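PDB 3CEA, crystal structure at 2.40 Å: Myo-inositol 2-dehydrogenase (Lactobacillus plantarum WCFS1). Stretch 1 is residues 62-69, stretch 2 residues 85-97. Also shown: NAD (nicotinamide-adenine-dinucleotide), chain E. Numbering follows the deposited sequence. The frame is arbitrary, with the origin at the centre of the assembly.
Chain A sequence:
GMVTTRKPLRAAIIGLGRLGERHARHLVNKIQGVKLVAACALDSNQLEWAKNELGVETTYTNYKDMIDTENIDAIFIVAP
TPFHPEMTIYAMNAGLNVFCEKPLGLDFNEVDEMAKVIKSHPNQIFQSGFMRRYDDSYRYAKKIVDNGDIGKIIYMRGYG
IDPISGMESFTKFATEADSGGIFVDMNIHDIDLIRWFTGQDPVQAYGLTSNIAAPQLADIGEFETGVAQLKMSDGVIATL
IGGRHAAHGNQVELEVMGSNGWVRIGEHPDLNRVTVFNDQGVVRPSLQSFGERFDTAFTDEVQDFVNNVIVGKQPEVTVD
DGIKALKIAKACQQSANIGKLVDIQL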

# COMPACT_ATOMS: atom_id res chain seq x y z
N ASN A 62 6.15 -46.22 -17.81
CA ASN A 62 6.04 -47.07 -16.63
C ASN A 62 7.14 -46.68 -15.64
O ASN A 62 8.33 -46.76 -15.96
CB ASN A 62 6.17 -48.54 -17.03
CG ASN A 62 5.60 -49.49 -15.99
OD1 ASN A 62 5.97 -49.46 -14.81
ND2 ASN A 62 4.69 -50.36 -16.43
N TYR A 63 6.74 -46.26 -14.44
CA TYR A 63 7.70 -45.80 -13.42
C TYR A 63 8.52 -46.95 -12.83
O TYR A 63 9.68 -46.76 -12.47
CB TYR A 63 7.00 -44.98 -12.33
CG TYR A 63 6.20 -45.78 -11.31
CD1 TYR A 63 4.86 -46.09 -11.54
CD2 TYR A 63 6.79 -46.21 -10.12
CE1 TYR A 63 4.12 -46.82 -10.60
CE2 TYR A 63 6.06 -46.94 -9.18
CZ TYR A 63 4.73 -47.24 -9.43
OH TYR A 63 4.02 -47.96 -8.50
N LYS A 64 7.91 -48.13 -12.75
CA LYS A 64 8.59 -49.33 -12.26
C LYS A 64 9.67 -49.77 -13.23
O LYS A 64 10.74 -50.24 -12.82
CB LYS A 64 7.59 -50.46 -12.00
CG LYS A 64 6.66 -50.21 -10.81
CD LYS A 64 5.66 -51.34 -10.64
CE LYS A 64 4.71 -51.05 -9.49
NZ LYS A 64 3.68 -52.12 -9.34
N ASP A 65 9.40 -49.62 -14.53
CA ASP A 65 10.39 -49.87 -15.57
C ASP A 65 11.60 -48.96 -15.42
O ASP A 65 12.74 -49.41 -15.55
CB ASP A 65 9.78 -49.70 -16.97
CG ASP A 65 8.99 -50.92 -17.42
OD1 ASP A 65 9.07 -51.98 -16.76
OD2 ASP A 65 8.29 -50.81 -18.45
N MSE A 66 11.35 -47.68 -15.13
CA MSE A 66 12.41 -46.69 -14.97
C MSE A 66 13.30 -46.99 -13.77
O MSE A 66 14.53 -46.95 -13.87
CB MSE A 66 11.82 -45.28 -14.86
CG MSE A 66 12.87 -44.17 -14.86
SE MSE A 66 12.10 -42.39 -14.84
CE MSE A 66 11.31 -42.42 -13.07
N ILE A 67 12.67 -47.31 -12.63
CA ILE A 67 13.39 -47.59 -11.39
C ILE A 67 14.25 -48.86 -11.49
O ILE A 67 15.32 -48.95 -10.88
CB ILE A 67 12.40 -47.66 -10.18
CG1 ILE A 67 11.79 -46.28 -9.92
CG2 ILE A 67 13.10 -48.18 -8.92
CD1 ILE A 67 10.56 -46.28 -9.02
N ASP A 68 13.78 -49.83 -12.28
CA ASP A 68 14.47 -51.11 -12.45
C ASP A 68 15.50 -51.12 -13.59
O ASP A 68 16.19 -52.13 -13.80
CB ASP A 68 13.46 -52.24 -12.64
CG ASP A 68 12.55 -52.43 -11.44
OD1 ASP A 68 12.96 -52.11 -10.30
OD2 ASP A 68 11.41 -52.91 -11.64
N THR A 69 15.61 -50.01 -14.31
CA THR A 69 16.51 -49.93 -15.46
C THR A 69 17.58 -48.84 -15.31
O THR A 69 18.72 -49.03 -15.73
CB THR A 69 15.74 -49.70 -16.79
OG1 THR A 69 14.60 -50.57 -16.84
CG2 THR A 69 16.63 -49.98 -18.00
PA NAD E . -0.62 -32.73 -13.08
O1A NAD E . -0.50 -31.39 -13.70
O2A NAD E . -1.90 -33.38 -13.41
O5B NAD E . 0.64 -33.63 -13.52
C5B NAD E . 0.68 -35.01 -13.25
C4B NAD E . 1.78 -35.68 -14.07
O4B NAD E . 2.04 -36.99 -13.60
C3B NAD E . 1.41 -35.79 -15.54
O3B NAD E . 2.51 -35.35 -16.29
C2B NAD E . 1.17 -37.27 -15.77
O2B NAD E . 1.60 -37.70 -17.04
C1B NAD E . 1.98 -37.93 -14.66
N9A NAD E . 1.37 -39.19 -14.21
C8A NAD E . 0.07 -39.38 -13.79
N7A NAD E . -0.09 -40.68 -13.45
C5A NAD E . 1.08 -41.32 -13.65
C6A NAD E . 1.46 -42.65 -13.46
N6A NAD E . 0.66 -43.47 -12.79
N1A NAD E . 2.76 -43.03 -13.75
C2A NAD E . 3.67 -42.10 -14.22
N3A NAD E . 3.29 -40.78 -14.40
C4A NAD E . 2.01 -40.40 -14.12
O3 NAD E . -0.46 -32.61 -11.48
PN NAD E . 0.46 -31.48 -10.79
O1N NAD E . 1.72 -31.34 -11.56
O2N NAD E . -0.40 -30.31 -10.53
O5D NAD E . 0.82 -32.09 -9.34
C5D NAD E . 1.30 -33.40 -9.15
C4D NAD E . 1.52 -33.60 -7.65
O4D NAD E . 2.14 -32.45 -7.10
C3D NAD E . 0.21 -33.82 -6.91
O3D NAD E . 0.35 -34.95 -6.08
C2D NAD E . 0.03 -32.56 -6.08
O2D NAD E . -0.50 -32.84 -4.81
C1D NAD E . 1.43 -31.97 -5.97
N1N NAD E . 1.40 -30.50 -5.94
C2N NAD E . 2.08 -29.85 -4.94
C3N NAD E . 2.08 -28.45 -4.88
C7N NAD E . 2.95 -27.72 -3.90
O7N NAD E . 2.61 -26.39 -3.56
N7N NAD E . 4.02 -28.32 -3.37
C4N NAD E . 1.38 -27.72 -5.84
C5N NAD E . 0.69 -28.39 -6.85
C6N NAD E . 0.71 -29.78 -6.89
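Stretch 2, residues 85-97: PEMTIYAMNAGLN

Stretch 2 enters as a helix already under way, runs helical from P85 through M92 and has left the helix by A94, then passes through G95, whose positive phi (85°) suits glycine, into the extended L96 and N97. It lies beside the short helix 63-67 in nearly the same N-to-C direction: the axes differ by 17° (signed crossing angle -17°) and come no closer than 10.7 Å. That spacing is wide, so side chains rather than backbones fill the gap, and the two run nearly side by side; the nearest CA atoms pair Y63 with M87, K64 with Y90 and I67 with A91, at 7.9, 7.6 and 6.9 Å.

Two tyrosines, one from each helix, are the main bumps. Y63, with chi1 in p, points toward stretch 2, and selenomethionine M87 lies over one face of its ring, M87 CG standing 3.6 Å from the centroid of the Y63 ring in a CH-pi contact. The M87 side chain runs on with chi2 and chi3 both t, and M87 CE reaches NAD N1A at 3.4 Å. The edge of the Y63 ring meets Y90 CB, 4.3 Å from Y63 CE2, while Y63 OH gives E86 OE1 a weak hydrogen bond of 3.3 Å.

Y90, with chi1 in t, lays its ring across stretch 1. K64 CG covers one face, 3.8 Å from the Y90 centroid, and the ring edge takes I67 CD1, 3.9 Å from Y90 CD2. The hydroxyl ends in a short hydrogen bond, Y90 OH to D68 OD2 at 2.6 Å.

I67 is the branched bump that fits between the ring of Y90, the small A91 and A94, and the leucine side chain of L96. I67 CD1 packs 4.1 Å from A91 CB, and I67 CG2 lies 3.7 Å from A94 CB and 4.2 Å from L96 CD2, so the contact continues past the helix.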

# COMPACT_ATOMS: atom_id res chain seq x y z
N PRO A 85 2.00 -43.14 -2.38
CA PRO A 85 2.42 -44.22 -1.48
C PRO A 85 3.08 -45.39 -2.22
O PRO A 85 4.16 -45.84 -1.81
CB PRO A 85 1.10 -44.68 -0.84
CG PRO A 85 0.19 -43.51 -0.97
CD PRO A 85 0.54 -42.93 -2.30
N GLU A 86 2.45 -45.87 -3.28
CA GLU A 86 2.96 -47.02 -4.04
C GLU A 86 4.27 -46.72 -4.77
O GLU A 86 5.11 -47.61 -4.94
CB GLU A 86 1.91 -47.56 -5.01
CG GLU A 86 1.31 -46.54 -5.98
CD GLU A 86 0.40 -47.17 -7.02
OE1 GLU A 86 0.85 -48.10 -7.73
OE2 GLU A 86 -0.76 -46.71 -7.14
N MSE A 87 4.45 -45.47 -5.19
CA MSE A 87 5.69 -45.04 -5.85
C MSE A 87 6.82 -44.89 -4.84
O MSE A 87 7.96 -45.27 -5.13
CB MSE A 87 5.49 -43.74 -6.62
CG MSE A 87 4.76 -43.91 -7.93
SE MSE A 87 4.32 -42.22 -8.77
CE MSE A 87 3.48 -42.92 -10.39
N THR A 88 6.50 -44.35 -3.67
CA THR A 88 7.47 -44.18 -2.59
C THR A 88 7.97 -45.54 -2.09
O THR A 88 9.17 -45.75 -1.99
CB THR A 88 6.90 -43.34 -1.43
OG1 THR A 88 6.48 -42.07 -1.94
CG2 THR A 88 7.95 -43.11 -0.35
N ILE A 89 7.04 -46.45 -1.80
CA ILE A 89 7.38 -47.79 -1.34
C ILE A 89 8.30 -48.52 -2.33
O ILE A 89 9.34 -49.06 -1.93
CB ILE A 89 6.11 -48.64 -1.03
CG1 ILE A 89 5.38 -48.08 0.20
CG2 ILE A 89 6.47 -50.11 -0.79
CD1 ILE A 89 3.92 -48.50 0.31
N TYR A 90 7.93 -48.50 -3.61
CA TYR A 90 8.72 -49.17 -4.64
C TYR A 90 10.14 -48.60 -4.76
O TYR A 90 11.11 -49.35 -4.88
CB TYR A 90 8.00 -49.12 -5.99
CG TYR A 90 8.46 -50.18 -6.97
CD1 TYR A 90 7.98 -51.48 -6.88
CD2 TYR A 90 9.37 -49.88 -7.98
CE1 TYR A 90 8.39 -52.47 -7.77
CE2 TYR A 90 9.79 -50.86 -8.88
CZ TYR A 90 9.30 -52.15 -8.77
OH TYR A 90 9.71 -53.12 -9.65
N ALA A 91 10.24 -47.27 -4.71
CA ALA A 91 11.52 -46.57 -4.82
C ALA A 91 12.39 -46.73 -3.57
O ALA A 91 13.60 -46.87 -3.69
CB ALA A 91 11.29 -45.09 -5.14
N MSE A 92 11.76 -46.68 -2.39
CA MSE A 92 12.46 -46.93 -1.13
C MSE A 92 13.06 -48.34 -1.09
O MSE A 92 14.21 -48.52 -0.68
CB MSE A 92 11.52 -46.74 0.07
CG MSE A 92 11.05 -45.31 0.33
SE MSE A 92 12.39 -44.06 1.03
CE MSE A 92 13.03 -45.05 2.50
N ASN A 93 12.28 -49.32 -1.55
CA ASN A 93 12.72 -50.72 -1.60
C ASN A 93 13.85 -50.98 -2.58
O ASN A 93 14.59 -51.96 -2.45
CB ASN A 93 11.53 -51.64 -1.92
CG ASN A 93 10.61 -51.86 -0.74
OD1 ASN A 93 11.04 -51.84 0.42
ND2 ASN A 93 9.33 -52.07 -1.02
N ALA A 94 13.99 -50.09 -3.57
CA ALA A 94 15.05 -50.20 -4.56
C ALA A 94 16.31 -49.42 -4.14
O ALA A 94 17.24 -49.27 -4.93
CB ALA A 94 14.56 -49.72 -5.91
N GLY A 95 16.32 -48.94 -2.90
CA GLY A 95 17.49 -48.27 -2.33
C GLY A 95 17.61 -46.79 -2.65
O GLY A 95 18.58 -46.13 -2.26
N LEU A 96 16.61 -46.25 -3.34
CA LEU A 96 16.61 -44.86 -3.78
C LEU A 96 16.27 -43.89 -2.65
O LEU A 96 15.53 -44.23 -1.72
CB LEU A 96 15.62 -44.67 -4.94
CG LEU A 96 16.02 -44.94 -6.39
CD1 LEU A 96 16.56 -46.36 -6.61
CD2 LEU A 96 14.84 -44.68 -7.30
N ASN A 97 16.83 -42.69 -2.73
CA ASN A 97 16.41 -41.58 -1.89
C ASN A 97 15.22 -40.91 -2.56
O ASN A 97 15.20 -40.75 -3.78
CB ASN A 97 17.56 -40.58 -1.71
CG ASN A 97 18.76 -41.20 -1.02
OD1 ASN A 97 18.81 -41.31 0.20
ND2 ASN A 97 19.75 -41.60 -1.82